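Local coordinates for elongation factor G (Thermus thermophilus, PDB 2DY1), which binds GTP together with a magnesium ion and probably acts as a GTPase in the elongation stage of protein synthesis, at residues A[28-33]-A[258-262]; A[304-310]-A[341-347]; A[238-243]-A[267-273]. All blocks are in the same frame, centred on the assembly; numbering follows the deposited sequence.

Contacts 1 and 3 share helix 261-271 of the GTP-binding domain: contact 1 holds its start against helix 22-32, contact 3 its end against helix 231-243, with centres about 20 Å apart, an example of one helix tying together stretches that are distant in sequence. Of the three, contact 1 lies beside the nucleotide pocket, the side chain of Ala28 being about 9 Å from the bound GTP; contacts 2 and 3 are away from the known binding sites. Contact 2 belongs to domain 2, its centre about 25 Å from that of contact 1 and about 20 Å from that of contact 3.

Contact 1: A[28-33]-A[258-262]; sequences ALLYKT and EIGVL
Ala28, Leu29 and Lys32 form the side of helix 22-32 that meets Glu258, Val261 and Leu262, and so join two parts of the P-loop GTPase fold: the helix carrying GTP-binding Lys22, Thr23 and Thr24, and the chain just beyond GTP-binding Ser254 and Glu256. Val261, which follows the N-cap Gly260, spreads its two methyls over the helix. Its CG1 lies anti to the backbone N (chi1 176°) and runs obliquely to Leu29, coming within 3.6 Å of Leu29 CD2, while CG2 rests on Ala28 CB at 3.8 Å. Leu262 CD2 reaches on to Lys32 CB and to Thr33 CG2, extending the apolar seam by one turn.

Glu258 is hooked back toward the helix by its bend at chi2 (-76°). Its carboxylate spans Ala28 CB, and the side chain as a whole crosses that of Tyr31 at about a right angle, with the carboxylate and ring planes 62° apart and OE2 3.7 Å from Tyr31 CD1. The Lys32 chain, bent at chi2 and chi3, runs antiparallel alongside that of Glu258, and its CG comes 3.6 Å from Glu258 OE1. Lys32 NZ bonds instead to Gly186 O and stays 5.2 Å from Glu258 OE1. That oxygen is buried here and has no hydrogen-bonding partner in the model, although the nearby positive charge probably eases its burial. No hydrogen bond links the two segments. The end of 28-33 is tied within itself: Leu29 O accepts from Thr33 N and, at 2.7 Å, from Thr33 OG1.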
loop_
_atom_site.group_PDB
_atom_site.type_symbol
_atom_site.label_atom_id
_atom_site.label_comp_id
_atom_site.label_asym_id
_atom_site.label_seq_id
_atom_site.Cartn_x
_atom_site.Cartn_y
_atom_site.Cartn_z
ATOM N N ALA A 28 15.026 17.372 13.401
ATOM C CA ALA A 28 15.449 18.762 13.573
ATOM C C ALA A 28 14.327 19.605 14.173
ATOM O O ALA A 28 14.580 20.452 15.027
ATOM C CB ALA A 28 15.910 19.359 12.215
ATOM N N LEU A 29 13.096 19.369 13.731
ATOM C CA LEU A 29 11.952 20.102 14.272
ATOM C C LEU A 29 11.739 19.738 15.754
ATOM O O LEU A 29 11.455 20.618 16.603
ATOM C CB LEU A 29 10.702 19.784 13.443
ATOM C CG LEU A 29 10.646 20.457 12.070
ATOM C CD1 LEU A 29 9.708 19.731 11.133
ATOM C CD2 LEU A 29 10.215 21.924 12.270
ATOM N N LEU A 30 11.885 18.454 16.098
ATOM C CA LEU A 30 11.713 18.050 17.503
ATOM C C LEU A 30 12.806 18.691 18.375
ATOM O O LEU A 30 12.537 19.198 19.483
ATOM C CB LEU A 30 11.776 16.519 17.628
ATOM C CG LEU A 30 10.545 15.797 17.064
ATOM C CD1 LEU A 30 10.814 14.302 16.898
ATOM C CD2 LEU A 30 9.359 16.017 18.016
ATOM N N TYR A 31 14.031 18.705 17.865
ATOM C CA TYR A 31 15.130 19.307 18.607
ATOM C C TYR A 31 14.987 20.824 18.729
ATOM O O TYR A 31 15.059 21.372 19.842
ATOM C CB TYR A 31 16.482 18.975 17.946
ATOM C CG TYR A 31 17.636 19.778 18.516
ATOM C CD1 TYR A 31 18.261 20.762 17.752
ATOM C CD2 TYR A 31 18.048 19.604 19.835
ATOM C CE1 TYR A 31 19.268 21.559 18.293
ATOM C CE2 TYR A 31 19.058 20.397 20.385
ATOM C CZ TYR A 31 19.657 21.367 19.611
ATOM O OH TYR A 31 20.645 22.149 20.165
ATOM N N LYS A 32 14.720 21.500 17.606
ATOM C CA LYS A 32 14.641 22.956 17.636
ATOM C C LYS A 32 13.496 23.522 18.455
ATOM O O LYS A 32 13.615 24.632 18.973
ATOM C CB LYS A 32 14.599 23.526 16.214
ATOM C CG LYS A 32 15.917 23.423 15.452
ATOM C CD LYS A 32 17.017 24.214 16.134
ATOM C CE LYS A 32 17.403 25.434 15.329
ATOM N NZ LYS A 32 18.334 26.311 16.093
ATOM N N THR A 33 12.401 22.773 18.570
ATOM C CA THR A 33 11.260 23.217 19.374
ATOM C C THR A 33 11.427 22.817 20.838
ATOM O O THR A 33 10.612 23.190 21.687
ATOM C CB THR A 33 9.913 22.642 18.863
ATOM O OG1 THR A 33 9.976 21.209 18.838
ATOM C CG2 THR A 33 9.591 23.154 17.449
ATOM N N GLU A 258 20.768 21.929 9.447
ATOM C CA GLU A 258 20.016 22.773 10.366
ATOM C C GLU A 258 19.799 24.167 9.785
ATOM O O GLU A 258 20.086 25.174 10.426
ATOM C CB GLU A 258 20.691 22.870 11.742
ATOM C CG GLU A 258 20.455 21.617 12.596
ATOM C CD GLU A 258 19.051 21.533 13.215
ATOM O OE1 GLU A 258 18.121 22.313 12.828
ATOM O OE2 GLU A 258 18.896 20.655 14.102
ATOM N N ILE A 259 19.296 24.196 8.558
ATOM C CA ILE A 259 18.986 25.447 7.872
ATOM C C ILE A 259 17.483 25.523 7.600
ATOM O O ILE A 259 16.899 24.587 7.046
ATOM C CB ILE A 259 19.736 25.542 6.518
ATOM C CG1 ILE A 259 21.237 25.736 6.764
ATOM C CG2 ILE A 259 19.162 26.699 5.672
ATOM C CD1 ILE A 259 22.077 25.668 5.467
ATOM N N GLY A 260 16.854 26.624 8.021
ATOM C CA GLY A 260 15.435 26.847 7.745
ATOM C C GLY A 260 14.412 25.984 8.447
ATOM O O GLY A 260 13.272 25.927 8.014
ATOM N N VAL A 261 14.800 25.347 9.542
ATOM C CA VAL A 261 13.871 24.470 10.247
ATOM C C VAL A 261 12.706 25.203 10.913
ATOM O O VAL A 261 11.545 24.869 10.649
ATOM C CB VAL A 261 14.642 23.602 11.283
ATOM C CG1 VAL A 261 13.686 22.732 12.101
ATOM C CG2 VAL A 261 15.596 22.707 10.540
ATOM N N LEU A 262 12.982 26.194 11.758
ATOM C CA LEU A 262 11.870 26.893 12.401
ATOM C C LEU A 262 11.109 27.724 11.360
ATOM O O LEU A 262 9.899 27.858 11.455
ATOM C CB LEU A 262 12.353 27.713 13.609
ATOM C CG LEU A 262 12.829 26.786 14.762
ATOM C CD1 LEU A 262 13.344 27.608 15.945
ATOM C CD2 LEU A 262 11.664 25.876 15.214
#

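Contact 2: A[304-310]-A[341-347]; sequences RLYRGRL and EAEAGFV
Domain 2 of the translational GTPases is a beta-barrel, and within it two short antiparallel pairings, on either side of the type II turn from Glu343 to Phe346, join the segments: Leu305 bonds to Gly345 and Phe346, Leu310 to Ala342. Leu305 N donates to Phe346 O at 3.0 Å, and Leu305 O takes the amide of Gly345 at 2.8 Å; both bonds are nearly straight. A side chain at position 345 would jam against the preceding carbonyl at these backbone angles. Farther on, Leu310 and Ala342 form a hydrogen-bonded pair, while Leu305 CD2 packs 3.6 Å from Glu343 O. Between these pairings Tyr306 and Arg307 make a classic bulge opposite Leu285.

Arg304, paired with Val347, turns its side chain back along the chain. It bends at chi2 (65°), and NE bonds from above the carbonyl plane to Leu305 O at 2.9 Å, giving that oxygen a second donor. Tyr306 CD1 covers one face of the guanidinium, 3.6 Å above its centre. The far nitrogens reach Ala97 O and Asp99 in the GTP-binding domain, so the barrel strand is fastened to its neighbour domain. At the exposed end, the extended Arg309 forms a salt bridge with Glu341, guanidinium and carboxylate planes 88° apart: Arg309 NH2 reaches Glu341 OE1 at 2.9 Å, and NE adds a longer, bent bond to the same oxygen at 3.3 Å.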
loop_
_atom_site.group_PDB
_atom_site.type_symbol
_atom_site.label_atom_id
_atom_site.label_comp_id
_atom_site.label_asym_id
_atom_site.label_seq_id
_atom_site.Cartn_x
_atom_site.Cartn_y
_atom_site.Cartn_z
ATOM N N ARG A 304 -6.932 10.130 14.743
ATOM C CA ARG A 304 -6.908 11.529 14.325
ATOM C C ARG A 304 -8.267 12.092 14.734
ATOM O O ARG A 304 -9.304 11.507 14.402
ATOM C CB ARG A 304 -6.765 11.664 12.814
ATOM C CG ARG A 304 -7.203 13.064 12.291
ATOM C CD ARG A 304 -6.299 14.192 12.793
ATOM N NE ARG A 304 -6.987 15.483 12.671
ATOM C CZ ARG A 304 -7.086 16.210 11.564
ATOM N NH1 ARG A 304 -6.522 15.815 10.423
ATOM N NH2 ARG A 304 -7.816 17.328 11.595
ATOM N N LEU A 305 -8.254 13.206 15.458
ATOM C CA LEU A 305 -9.499 13.878 15.849
ATOM C C LEU A 305 -9.680 14.965 14.792
ATOM O O LEU A 305 -8.942 15.952 14.762
ATOM C CB LEU A 305 -9.355 14.490 17.248
ATOM C CG LEU A 305 -10.593 15.204 17.823
ATOM C CD1 LEU A 305 -11.768 14.235 17.899
ATOM C CD2 LEU A 305 -10.259 15.742 19.206
ATOM N N TYR A 306 -10.658 14.768 13.922
ATOM C CA TYR A 306 -10.905 15.708 12.834
ATOM C C TYR A 306 -11.695 16.910 13.248
ATOM O O TYR A 306 -11.511 18.004 12.714
ATOM C CB TYR A 306 -11.672 15.023 11.694
ATOM C CG TYR A 306 -10.916 13.928 10.949
ATOM C CD1 TYR A 306 -9.834 14.240 10.130
ATOM C CD2 TYR A 306 -11.322 12.593 11.030
ATOM C CE1 TYR A 306 -9.171 13.254 9.389
ATOM C CE2 TYR A 306 -10.655 11.584 10.292
ATOM C CZ TYR A 306 -9.588 11.933 9.475
ATOM O OH TYR A 306 -8.963 10.946 8.732
ATOM N N ARG A 307 -12.583 16.702 14.209
ATOM C CA ARG A 307 -13.473 17.776 14.627
ATOM C C ARG A 307 -13.851 17.513 16.045
ATOM O O ARG A 307 -13.868 16.367 16.464
ATOM C CB ARG A 307 -14.743 17.736 13.765
ATOM C CG ARG A 307 -15.682 18.951 13.895
ATOM C CD ARG A 307 -16.839 18.808 12.906
ATOM N NE ARG A 307 -17.661 17.632 13.191
ATOM C CZ ARG A 307 -18.423 17.018 12.297
ATOM N NH1 ARG A 307 -18.473 17.462 11.047
ATOM N NH2 ARG A 307 -19.132 15.959 12.656
ATOM N N GLY A 308 -14.138 18.584 16.772
ATOM C CA GLY A 308 -14.565 18.442 18.148
ATOM C C GLY A 308 -13.463 18.549 19.166
ATOM O O GLY A 308 -12.298 18.746 18.838
ATOM N N ARG A 309 -13.839 18.419 20.427
ATOM C CA ARG A 309 -12.894 18.518 21.504
ATOM C C ARG A 309 -13.146 17.363 22.463
ATOM O O ARG A 309 -14.271 16.868 22.582
ATOM C CB ARG A 309 -13.067 19.882 22.194
ATOM C CG ARG A 309 -12.178 20.134 23.392
ATOM C CD ARG A 309 -12.163 21.618 23.758
ATOM N NE ARG A 309 -11.485 21.839 25.031
ATOM C CZ ARG A 309 -12.038 21.599 26.216
ATOM N NH1 ARG A 309 -13.282 21.142 26.288
ATOM N NH2 ARG A 309 -11.343 21.793 27.327
ATOM N N LEU A 310 -12.091 16.901 23.118
ATOM C CA LEU A 310 -12.236 15.819 24.080
ATOM C C LEU A 310 -11.513 16.101 25.376
ATOM O O LEU A 310 -10.469 16.773 25.414
ATOM C CB LEU A 310 -11.688 14.506 23.521
ATOM C CG LEU A 310 -12.393 13.911 22.308
ATOM C CD1 LEU A 310 -11.568 12.753 21.765
ATOM C CD2 LEU A 310 -13.782 13.420 22.710
ATOM N N GLU A 341 -6.465 17.619 27.579
ATOM C CA GLU A 341 -7.521 17.943 26.634
ATOM C C GLU A 341 -6.977 17.686 25.247
ATOM O O GLU A 341 -5.764 17.639 25.061
ATOM C CB GLU A 341 -7.943 19.412 26.730
ATOM C CG GLU A 341 -6.877 20.397 26.280
ATOM C CD GLU A 341 -7.329 21.846 26.409
ATOM O OE1 GLU A 341 -8.558 22.087 26.469
ATOM O OE2 GLU A 341 -6.456 22.741 26.437
ATOM N N ALA A 342 -7.877 17.513 24.292
ATOM C CA ALA A 342 -7.493 17.305 22.902
ATOM C C ALA A 342 -8.473 18.096 22.049
ATOM O O ALA A 342 -9.674 18.093 22.311
ATOM C CB ALA A 342 -7.550 15.848 22.556
ATOM N N GLU A 343 -7.972 18.782 21.034
ATOM C CA GLU A 343 -8.836 19.593 20.172
ATOM C C GLU A 343 -8.702 19.048 18.759
ATOM O O GLU A 343 -7.792 18.270 18.487
ATOM C CB GLU A 343 -8.367 21.053 20.171
ATOM C CG GLU A 343 -8.181 21.682 21.536
ATOM C CD GLU A 343 -7.485 23.023 21.439
ATOM O OE1 GLU A 343 -8.059 23.949 20.827
ATOM O OE2 GLU A 343 -6.359 23.145 21.965
ATOM N N ALA A 344 -9.571 19.471 17.850
ATOM C CA ALA A 344 -9.480 18.979 16.471
ATOM C C ALA A 344 -8.065 19.261 15.957
ATOM O O ALA A 344 -7.521 20.352 16.157
ATOM C CB ALA A 344 -10.523 19.681 15.586
ATOM N N GLY A 345 -7.488 18.258 15.290
ATOM C CA GLY A 345 -6.126 18.374 14.785
ATOM C C GLY A 345 -5.198 17.453 15.574
ATOM O O GLY A 345 -4.156 17.020 15.079
ATOM N N PHE A 346 -5.573 17.160 16.812
ATOM C CA PHE A 346 -4.762 16.260 17.629
ATOM C C PHE A 346 -4.759 14.851 17.070
ATOM O O PHE A 346 -5.701 14.404 16.397
ATOM C CB PHE A 346 -5.329 16.144 19.058
ATOM C CG PHE A 346 -4.780 17.139 20.030
ATOM C CD1 PHE A 346 -4.863 18.505 19.776
ATOM C CD2 PHE A 346 -4.170 16.708 21.218
ATOM C CE1 PHE A 346 -4.350 19.432 20.679
ATOM C CE2 PHE A 346 -3.647 17.627 22.132
ATOM C CZ PHE A 346 -3.736 18.994 21.866
ATOM N N VAL A 347 -3.660 14.156 17.362
ATOM C CA VAL A 347 -3.542 12.751 17.068
ATOM C C VAL A 347 -3.338 12.172 18.459
ATOM O O VAL A 347 -2.522 12.663 19.237
ATOM C CB VAL A 347 -2.330 12.423 16.186
ATOM C CG1 VAL A 347 -2.086 10.907 16.201
ATOM C CG2 VAL A 347 -2.616 12.895 14.755
#

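Contact 3: A[238-243]-A[267-273]; sequences FHEAVR and LILEALP
Phe238 opens a nearly perpendicular helix crossing in the GTP-binding domain: the short segments of helices 231-243 and 261-271 stand at 86°, their axes 9.9 Å apart. Its ring projects over the second helix, where CE2 comes within 3.5 Å of Ala271 CB and the CG of Glu270 lies at the ring's edge; Pro249 of strand 248-252 also touches the ring.

His239 follows and makes the polar link. With CG anti to the backbone N (chi1 -171°), the imidazole swings to the end of helix 261-271, where ND1 donates to Glu270 O at 2.8 Å. The carbonyl oxygen lies close to the ring plane, yet the ring nitrogen sits above the carbonyl plane. CE1 approaches Leu272 O edge-on at 3.1 Å. A water over the ring's centre donates to His239 O and, at 2.7 Å, to Ala271 O. On its far side the ring bonds through NE2 to Glu277 OE2. A leucine in place of His239 would probably leave Glu270 O and the Glu277 carboxylate without this partner and remove the direct hydrogen bond between the two segments.

One turn on, Val242 sets CG1 3.2 Å from Ala271 O and 3.9 Å from Leu272 CD2, and Arg243 lays its CG against Pro273 CB.

Because ND1 donates to a backbone carbonyl while NE2 bonds to a carboxylate, His239 is probably protonated on both nitrogens, a charge that the carbonyls at the helix's C-terminal end would be expected to stabilise.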
loop_
_atom_site.group_PDB
_atom_site.type_symbol
_atom_site.label_atom_id
_atom_site.label_comp_id
_atom_site.label_asym_id
_atom_site.label_seq_id
_atom_site.Cartn_x
_atom_site.Cartn_y
_atom_site.Cartn_z
ATOM N N PHE A 238 -3.271 34.308 0.105
ATOM C CA PHE A 238 -2.266 33.235 0.038
ATOM C C PHE A 238 -2.788 31.999 0.770
ATOM O O PHE A 238 -2.825 30.913 0.196
ATOM C CB PHE A 238 -0.963 33.713 0.684
ATOM C CG PHE A 238 0.053 32.614 0.917
ATOM C CD1 PHE A 238 0.622 31.945 -0.150
ATOM C CD2 PHE A 238 0.442 32.285 2.210
ATOM C CE1 PHE A 238 1.592 30.939 0.064
ATOM C CE2 PHE A 238 1.407 31.281 2.437
ATOM C CZ PHE A 238 1.975 30.619 1.362
ATOM N N HIS A 239 -3.207 32.179 2.015
ATOM C CA HIS A 239 -3.729 31.067 2.826
ATOM C C HIS A 239 -4.937 30.412 2.162
ATOM O O HIS A 239 -5.074 29.186 2.142
ATOM C CB HIS A 239 -4.136 31.569 4.212
ATOM C CG HIS A 239 -4.470 30.472 5.176
ATOM N ND1 HIS A 239 -3.508 29.809 5.916
ATOM C CD2 HIS A 239 -5.655 29.912 5.512
ATOM C CE1 HIS A 239 -4.092 28.891 6.665
ATOM N NE2 HIS A 239 -5.395 28.932 6.440
ATOM N N GLU A 240 -5.816 31.231 1.594
ATOM C CA GLU A 240 -7.005 30.702 0.959
ATOM C C GLU A 240 -6.671 29.935 -0.312
ATOM O O GLU A 240 -7.278 28.903 -0.609
ATOM C CB GLU A 240 -7.968 31.874 0.679
ATOM C CG GLU A 240 -9.315 31.491 0.124
ATOM C CD GLU A 240 -10.148 30.643 1.068
ATOM O OE1 GLU A 240 -9.848 30.581 2.285
ATOM O OE2 GLU A 240 -11.122 30.047 0.571
ATOM N N ALA A 241 -5.682 30.413 -1.066
ATOM C CA ALA A 241 -5.307 29.728 -2.286
ATOM C C ALA A 241 -4.681 28.360 -1.974
ATOM O O ALA A 241 -4.921 27.389 -2.684
ATOM C CB ALA A 241 -4.313 30.571 -3.107
ATOM N N VAL A 242 -3.857 28.312 -0.933
ATOM C CA VAL A 242 -3.218 27.045 -0.572
ATOM C C VAL A 242 -4.297 26.081 -0.077
ATOM O O VAL A 242 -4.281 24.904 -0.436
ATOM C CB VAL A 242 -2.133 27.257 0.502
ATOM C CG1 VAL A 242 -1.533 25.883 0.941
ATOM C CG2 VAL A 242 -1.011 28.113 -0.090
ATOM N N ARG A 243 -5.227 26.595 0.724
ATOM C CA ARG A 243 -6.331 25.782 1.240
ATOM C C ARG A 243 -7.096 25.078 0.108
ATOM O O ARG A 243 -7.510 23.920 0.254
ATOM C CB ARG A 243 -7.303 26.654 2.047
ATOM C CG ARG A 243 -8.464 25.860 2.672
ATOM C CD ARG A 243 -9.450 26.773 3.386
ATOM N NE ARG A 243 -10.276 27.549 2.454
ATOM C CZ ARG A 243 -11.255 27.050 1.699
ATOM N NH1 ARG A 243 -11.559 25.758 1.740
ATOM N NH2 ARG A 243 -11.958 27.855 0.909
ATOM N N LEU A 267 6.058 28.642 8.373
ATOM C CA LEU A 267 5.374 28.609 7.084
ATOM C C LEU A 267 4.231 27.588 7.088
ATOM O O LEU A 267 3.200 27.814 6.464
ATOM C CB LEU A 267 6.374 28.318 5.956
ATOM C CG LEU A 267 5.831 28.225 4.533
ATOM C CD1 LEU A 267 5.204 29.556 4.120
ATOM C CD2 LEU A 267 6.970 27.864 3.585
ATOM N N ILE A 268 4.410 26.458 7.776
ATOM C CA ILE A 268 3.341 25.466 7.868
ATOM C C ILE A 268 2.120 26.122 8.516
ATOM O O ILE A 268 0.986 25.975 8.028
ATOM C CB ILE A 268 3.811 24.255 8.701
ATOM C CG1 ILE A 268 4.716 23.380 7.830
ATOM C CG2 ILE A 268 2.616 23.459 9.225
ATOM C CD1 ILE A 268 5.546 22.334 8.617
ATOM N N LEU A 269 2.346 26.849 9.608
ATOM C CA LEU A 269 1.250 27.521 10.303
ATOM C C LEU A 269 0.612 28.583 9.417
ATOM O O LEU A 269 -0.613 28.700 9.337
ATOM C CB LEU A 269 1.761 28.147 11.611
ATOM C CG LEU A 269 2.136 27.080 12.639
ATOM C CD1 LEU A 269 3.093 27.681 13.663
ATOM C CD2 LEU A 269 0.861 26.519 13.320
ATOM N N GLU A 270 1.437 29.340 8.712
ATOM C CA GLU A 270 0.909 30.398 7.863
ATOM C C GLU A 270 0.172 29.938 6.608
ATOM O O GLU A 270 -0.846 30.520 6.219
ATOM C CB GLU A 270 2.059 31.321 7.451
ATOM C CG GLU A 270 1.692 32.335 6.384
ATOM C CD GLU A 270 2.896 33.136 5.918
ATOM O OE1 GLU A 270 4.040 32.664 6.120
ATOM O OE2 GLU A 270 2.699 34.225 5.338
ATOM N N ALA A 271 0.675 28.885 5.976
ATOM C CA ALA A 271 0.109 28.402 4.726
ATOM C C ALA A 271 -0.908 27.274 4.719
ATOM O O ALA A 271 -1.779 27.241 3.858
ATOM C CB ALA A 271 1.259 28.030 3.780
ATOM N N LEU A 272 -0.796 26.341 5.655
ATOM C CA LEU A 272 -1.667 25.184 5.645
ATOM C C LEU A 272 -2.909 25.394 6.481
ATOM O O LEU A 272 -2.896 26.164 7.432
ATOM C CB LEU A 272 -0.865 23.952 6.081
ATOM C CG LEU A 272 0.377 23.764 5.189
ATOM C CD1 LEU A 272 1.115 22.496 5.659
ATOM C CD2 LEU A 272 0.008 23.633 3.712
ATOM N N PRO A 273 -3.998 24.701 6.124
ATOM C CA PRO A 273 -5.258 24.862 6.856
ATOM C C PRO A 273 -5.400 24.214 8.201
ATOM O O PRO A 273 -4.804 23.186 8.478
ATOM C CB PRO A 273 -6.282 24.305 5.884
ATOM C CG PRO A 273 -5.557 23.114 5.333
ATOM C CD PRO A 273 -4.164 23.723 5.034
HETATM O O HOH W 1 -4.480 26.946 3.950
#